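Local coordinates for protein MgGH51 (Meripilus giganteus, PDB 6ZPW) that hydrolyses terminal alpha-L-arabinofuranosyl residues from arabinose-containing polysaccharides, as a fungal GH51 alpha-L-arabinofuranosidase, at the glycan on Asn245 and the glycan on Asn421. Sequence-based numbering; all coordinates share one arbitrary frame.

Contact 1: the glycan on Asn245. Residues 241, 243, 245-246, 255, 307-308, 311. With NAG (2-acetamido-2-deoxy-beta-D-glucopyranose), chain B; NAG (2-acetamido-2-deoxy-beta-D-glucopyranose), chain C.
Asn245, in an N-A-T sequon, carries a two-sugar N-glycan core that lies against the protein surface. At its root, ND2 of Asn245 is bonded to C1 of NAG (chain B) at 1.4 Å. The CG of Asn245 takes the crowded position between the backbone N and the carbonyl carbon (chi1 48°). On one side of this first sugar the acetamide methyl C8 rests against apolar groups, 3.9 Å from Ala246 CB and near Pro255 CG, while its carbonyl O7 and the linking ND2 share a water. Against the middle of the sugar ring's face stands Gln243 OE1, 3.5 Å from C1 of NAG (chain B). The side-chain amide of Gln311 lies beside it, near C5 and the hydroxymethyl. Its CG stands anti to the backbone N (chi1 -175°) and the chain continues extended, so that NE2 reaches both that Gln243 OE1 (2.9 Å, 173° at H) and Asn245 OD1, each in the amide plane and on a carbonyl lone pair. The oxygen OE1 of Gln311 in turn accepts a bond from Arg241 NH2 at 2.8 Å, which fixes the amide's rotation. An alanine in place of Gln311 would lose these bonds and would probably loosen both the Asn245 amide and the Arg241 guanidinium. Further along, O3 of the first sugar donates to O5 of NAG (chain C) at 3.1 Å, bracing the glycosidic link. The second sugar is held by its acetamide: Arg241 NH2 donates to O7 at 2.9 Å, close to the guanidinium plane, and a water joins O7 to O4 of the first sugar and to Gln243 NE2. The methyl C8 lies over a face of the Tyr308 ring, offset toward its rim, with Pro307 CB alongside. Tyr308 also covers one guanidinium face of Arg241, with CE1 over its centre, and Gln243 CD covers the other. The site joins the 3-10 helix 244-247 and its preceding loop to the start of helix 306-320.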
# COMPACT_ATOMS: atom_id res chain seq x y z
N ARG A 241 -5.81 -17.87 -2.38
CA ARG A 241 -4.55 -17.21 -2.01
C ARG A 241 -4.09 -16.31 -3.13
O ARG A 241 -4.43 -16.46 -4.31
CB ARG A 241 -3.50 -18.27 -1.72
CG ARG A 241 -2.99 -18.98 -2.97
CD ARG A 241 -2.19 -20.23 -2.60
NE ARG A 241 -1.53 -20.84 -3.75
CZ ARG A 241 -2.14 -21.61 -4.63
NH1 ARG A 241 -3.40 -21.97 -4.45
NH2 ARG A 241 -1.44 -22.12 -5.66
N GLN A 243 -1.53 -15.41 -5.92
CA GLN A 243 -0.64 -16.20 -6.78
C GLN A 243 0.08 -15.26 -7.76
O GLN A 243 -0.60 -14.55 -8.56
CB GLN A 243 -1.42 -17.24 -7.59
CG GLN A 243 -2.05 -18.34 -6.72
CD GLN A 243 -2.56 -19.51 -7.54
OE1 GLN A 243 -1.76 -20.08 -8.31
NE2 GLN A 243 -3.83 -19.88 -7.35
N ASN A 245 1.67 -15.60 -10.54
CA ASN A 245 1.62 -15.80 -12.00
C ASN A 245 0.27 -15.38 -12.57
O ASN A 245 0.21 -15.14 -13.78
CB ASN A 245 1.91 -17.26 -12.34
CG ASN A 245 1.13 -18.25 -11.50
OD1 ASN A 245 1.24 -18.25 -10.26
ND2 ASN A 245 0.32 -19.05 -12.19
N ALA A 246 -0.73 -15.21 -11.72
CA ALA A 246 -2.06 -14.70 -12.11
C ALA A 246 -2.02 -13.15 -12.17
O ALA A 246 -3.01 -12.57 -12.58
CB ALA A 246 -3.11 -15.20 -11.13
N PRO A 255 -7.03 -13.32 -14.01
CA PRO A 255 -8.39 -13.66 -13.62
C PRO A 255 -8.96 -12.83 -12.47
O PRO A 255 -10.15 -12.82 -12.24
CB PRO A 255 -8.31 -15.15 -13.29
CG PRO A 255 -6.84 -15.34 -12.86
CD PRO A 255 -6.09 -14.45 -13.84
N PRO A 307 4.19 -28.51 -4.36
CA PRO A 307 3.85 -27.61 -5.47
C PRO A 307 3.84 -26.13 -5.08
O PRO A 307 4.09 -25.28 -5.92
CB PRO A 307 2.45 -28.08 -5.90
CG PRO A 307 2.32 -29.45 -5.33
CD PRO A 307 3.16 -29.50 -4.09
N TYR A 308 3.49 -25.87 -3.83
CA TYR A 308 3.42 -24.48 -3.29
C TYR A 308 4.82 -23.95 -3.01
O TYR A 308 5.11 -22.77 -3.22
CB TYR A 308 2.52 -24.49 -2.05
CG TYR A 308 1.16 -25.05 -2.37
CD1 TYR A 308 0.18 -24.27 -2.95
CD2 TYR A 308 0.87 -26.39 -2.18
CE1 TYR A 308 -1.07 -24.78 -3.27
CE2 TYR A 308 -0.36 -26.93 -2.51
CZ TYR A 308 -1.34 -26.13 -3.07
OH TYR A 308 -2.54 -26.68 -3.42
N GLN A 311 6.00 -23.03 -6.39
CA GLN A 311 5.42 -21.74 -6.81
C GLN A 311 6.18 -20.55 -6.17
O GLN A 311 6.35 -19.53 -6.85
CB GLN A 311 3.94 -21.72 -6.54
CG GLN A 311 3.25 -20.47 -7.05
CD GLN A 311 1.75 -20.60 -7.01
OE1 GLN A 311 1.21 -21.26 -6.11
NE2 GLN A 311 1.07 -19.98 -7.99
C1 NAG B . -0.39 -20.06 -11.48
C2 NAG B . -1.59 -20.56 -12.26
C3 NAG B . -2.26 -21.71 -11.50
C4 NAG B . -1.23 -22.82 -11.24
C5 NAG B . 0.03 -22.25 -10.54
C6 NAG B . 1.17 -23.27 -10.34
C7 NAG B . -2.95 -19.02 -13.61
C8 NAG B . -3.98 -17.96 -13.70
N2 NAG B . -2.56 -19.47 -12.43
O3 NAG B . -3.37 -22.26 -12.29
O4 NAG B . -1.83 -23.80 -10.36
O5 NAG B . 0.54 -21.17 -11.35
O6 NAG B . 2.33 -22.72 -9.61
O7 NAG B . -2.50 -19.51 -14.65
C1 NAG C . -1.80 -25.15 -10.77
C2 NAG C . -2.07 -26.04 -9.55
C3 NAG C . -2.25 -27.48 -9.99
C4 NAG C . -3.37 -27.57 -11.06
C5 NAG C . -2.98 -26.61 -12.19
C6 NAG C . -3.93 -26.62 -13.39
C7 NAG C . -1.02 -25.10 -7.57
C8 NAG C . 0.26 -25.01 -6.78
N2 NAG C . -0.98 -25.91 -8.64
O3 NAG C . -2.62 -28.23 -8.86
O4 NAG C . -3.56 -28.95 -11.60
O5 NAG C . -2.88 -25.27 -11.70
O6 NAG C . -5.21 -26.22 -12.87
O7 NAG C . -2.02 -24.43 -7.25
O HOH W 1 -4.13 -22.80 -8.51
O HOH W 2 3.79 -25.29 -8.66
O HOH W 3 0.18 -18.92 -15.05

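Contact 2: the glycan on Asn421. Residues 385-387, 393, 418-419, 421. With NAG (2-acetamido-2-deoxy-beta-D-glucopyranose), chain D; NAG (2-acetamido-2-deoxy-beta-D-glucopyranose), chain E; BMA (beta-D-mannopyranose), chain F; MAN (alpha-D-mannopyranose), chain G.
Two aromatic side chains, Trp386 and Phe418, their ring planes inclined by about 60°, shape the surface on which the N-glycan of Asn421, in an N-G-T sequon, lies. The indole of Trp386 forms a platform: C3 of NAG (chain D) sits over the centre of one face, 3.6 Å from CD2, and the acetamide N2 lies over the far end of the six-membered ring, near CH2. The side chain reaches this position with CG anti to the carbonyl carbon (chi1 -47°). Trp386 thus runs from the first sugar's acetamide to the glycosidic O4, near CD1. Phe418 presents its own face to the acetamide methyl C8 of NAG (chain E), a CH-pi contact 3.9 Å from the ring centroid, and its CD2 touches C6 of the first sugar. On the Gln419 side, the hydroxymethyl O6 of NAG (chain D) accepts a bond from the backbone N of Gln419 at 2.9 Å, nearly straight at 166°, while the Gln419 side chain runs alongside O5 and O6. The two NAG units are tied by O3 of the first donating to O5 of the second at 2.7 Å. Beyond them Asn387 ND2 approaches C5 of the poorly ordered BMA and reaches its O6 through a water; MAN touches no protein. At the root, where ND2 of Asn421 is bonded to C1, a water bridges Asn421 OD1, Gln419 O and the sugar O5, at 2.8 Å from OD1.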
# COMPACT_ATOMS: atom_id res chain seq x y z
N ALA A 385 8.36 -14.52 18.10
CA ALA A 385 9.80 -14.84 18.15
C ALA A 385 10.05 -15.93 19.19
O ALA A 385 9.65 -15.83 20.35
CB ALA A 385 10.54 -13.58 18.49
N TRP A 386 10.69 -17.00 18.74
CA TRP A 386 11.24 -18.07 19.58
C TRP A 386 10.17 -18.97 20.19
O TRP A 386 10.55 -19.85 20.96
CB TRP A 386 12.23 -17.53 20.63
CG TRP A 386 13.19 -16.60 19.98
CD1 TRP A 386 13.24 -15.23 20.09
CD2 TRP A 386 14.20 -16.92 19.01
NE1 TRP A 386 14.18 -14.70 19.25
CE2 TRP A 386 14.79 -15.71 18.58
CE3 TRP A 386 14.67 -18.11 18.45
CZ2 TRP A 386 15.81 -15.66 17.66
CZ3 TRP A 386 15.67 -18.06 17.52
CH2 TRP A 386 16.25 -16.86 17.15
N ASN A 387 8.91 -18.79 19.84
CA ASN A 387 7.86 -19.65 20.41
C ASN A 387 6.76 -19.81 19.39
O ASN A 387 5.92 -18.94 19.24
CB ASN A 387 7.29 -19.21 21.74
CG ASN A 387 7.03 -20.47 22.61
OD1 ASN A 387 6.84 -21.70 22.14
ND2 ASN A 387 7.20 -20.21 23.91
N VAL A 393 17.12 -22.15 12.13
CA VAL A 393 17.03 -20.99 13.03
C VAL A 393 16.76 -19.76 12.18
O VAL A 393 17.47 -19.48 11.23
CB VAL A 393 18.32 -20.80 13.85
CG1 VAL A 393 18.25 -19.52 14.66
CG2 VAL A 393 18.59 -22.00 14.75
N PHE A 418 16.67 -7.83 24.56
CA PHE A 418 16.89 -8.99 23.66
C PHE A 418 18.39 -9.28 23.59
O PHE A 418 19.24 -8.38 23.50
CB PHE A 418 16.43 -8.68 22.24
CG PHE A 418 14.97 -8.90 21.96
CD1 PHE A 418 13.99 -8.32 22.71
CD2 PHE A 418 14.57 -9.67 20.88
CE1 PHE A 418 12.66 -8.52 22.41
CE2 PHE A 418 13.24 -9.86 20.57
CZ PHE A 418 12.27 -9.26 21.34
N GLN A 419 18.71 -10.58 23.57
CA GLN A 419 20.08 -10.99 23.26
C GLN A 419 20.44 -10.56 21.84
O GLN A 419 19.59 -10.60 20.93
CB GLN A 419 20.24 -12.50 23.44
CG GLN A 419 20.03 -12.99 24.86
CD GLN A 419 20.38 -14.46 24.98
OE1 GLN A 419 21.52 -14.86 24.67
NE2 GLN A 419 19.39 -15.26 25.40
N ASN A 421 22.26 -12.01 19.04
CA ASN A 421 22.65 -13.40 18.70
C ASN A 421 22.41 -13.68 17.21
O ASN A 421 22.31 -14.88 16.87
CB ASN A 421 21.92 -14.38 19.63
CG ASN A 421 20.42 -14.35 19.56
OD1 ASN A 421 19.84 -13.76 18.62
ND2 ASN A 421 19.83 -15.02 20.53
C1 NAG D . 18.42 -15.17 20.67
C2 NAG D . 18.03 -16.54 21.16
C3 NAG D . 16.64 -16.67 21.67
C4 NAG D . 16.23 -15.48 22.56
C5 NAG D . 16.58 -14.19 21.84
C6 NAG D . 16.21 -12.84 22.53
C7 NAG D . 19.26 -18.22 19.91
C8 NAG D . 19.33 -19.05 18.66
N2 NAG D . 18.22 -17.42 20.01
O3 NAG D . 16.51 -17.95 22.29
O4 NAG D . 14.81 -15.49 22.78
O5 NAG D . 17.99 -14.20 21.62
O6 NAG D . 16.86 -12.76 23.78
O7 NAG D . 20.16 -18.23 20.73
C1 NAG E . 14.27 -16.16 23.86
C2 NAG E . 12.88 -15.61 24.17
C3 NAG E . 12.26 -16.35 25.28
C4 NAG E . 12.38 -17.87 25.02
C5 NAG E . 13.78 -18.32 24.61
C6 NAG E . 13.79 -19.76 24.10
C7 NAG E . 12.35 -13.22 23.71
C8 NAG E . 12.50 -11.78 24.16
N2 NAG E . 12.93 -14.19 24.44
O3 NAG E . 10.85 -16.04 25.32
O4 NAG E . 12.04 -18.54 26.21
O5 NAG E . 14.19 -17.53 23.53
O6 NAG E . 15.15 -20.15 23.81
O7 NAG E . 11.72 -13.48 22.71
C1 BMA F . 10.88 -19.42 26.24
C2 BMA F . 11.24 -20.82 26.83
C3 BMA F . 10.06 -21.84 26.95
C4 BMA F . 9.13 -20.87 27.80
C5 BMA F . 8.79 -19.47 27.18
C6 BMA F . 7.75 -18.54 27.89
O2 BMA F . 11.90 -20.45 28.06
O3 BMA F . 10.52 -23.30 27.25
O4 BMA F . 7.78 -21.37 28.02
O5 BMA F . 9.98 -18.70 27.07
O6 BMA F . 7.37 -17.13 27.62
C1 MAN G . 6.56 -15.99 27.76
C2 MAN G . 6.15 -14.79 26.83
C3 MAN G . 7.29 -13.85 26.69
C4 MAN G . 7.56 -13.43 28.26
C5 MAN G . 7.52 -14.55 29.40
C6 MAN G . 7.36 -14.22 30.98
O2 MAN G . 4.90 -14.12 27.19
O3 MAN G . 7.04 -12.60 25.86
O4 MAN G . 8.77 -12.68 28.45
O5 MAN G . 6.30 -15.33 28.99
O6 MAN G . 8.01 -15.30 31.58
O HOH W 4 17.77 -11.95 19.30
O HOH W 5 7.40 -17.41 24.63
O HOH W 6 9.15 -16.96 23.03

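Contact 1 and contact 2 are separate glycosylation sites on one chain, with about 31 Å between the centres of their C-alpha atoms, and they share no residue or secondary-structure element. Contact 1 combines a 3-10 helix, a loop and the start of a helix, whereas contact 2 is built from loop segments. They also grip their sugars differently: a polar side-chain network dominates the first, aromatic faces the second. In both, the protein-proximal sugars are well covered, so the glycans probably shield and stabilise local surface. The deposited assembly is a monomer, and neither site bridges chains.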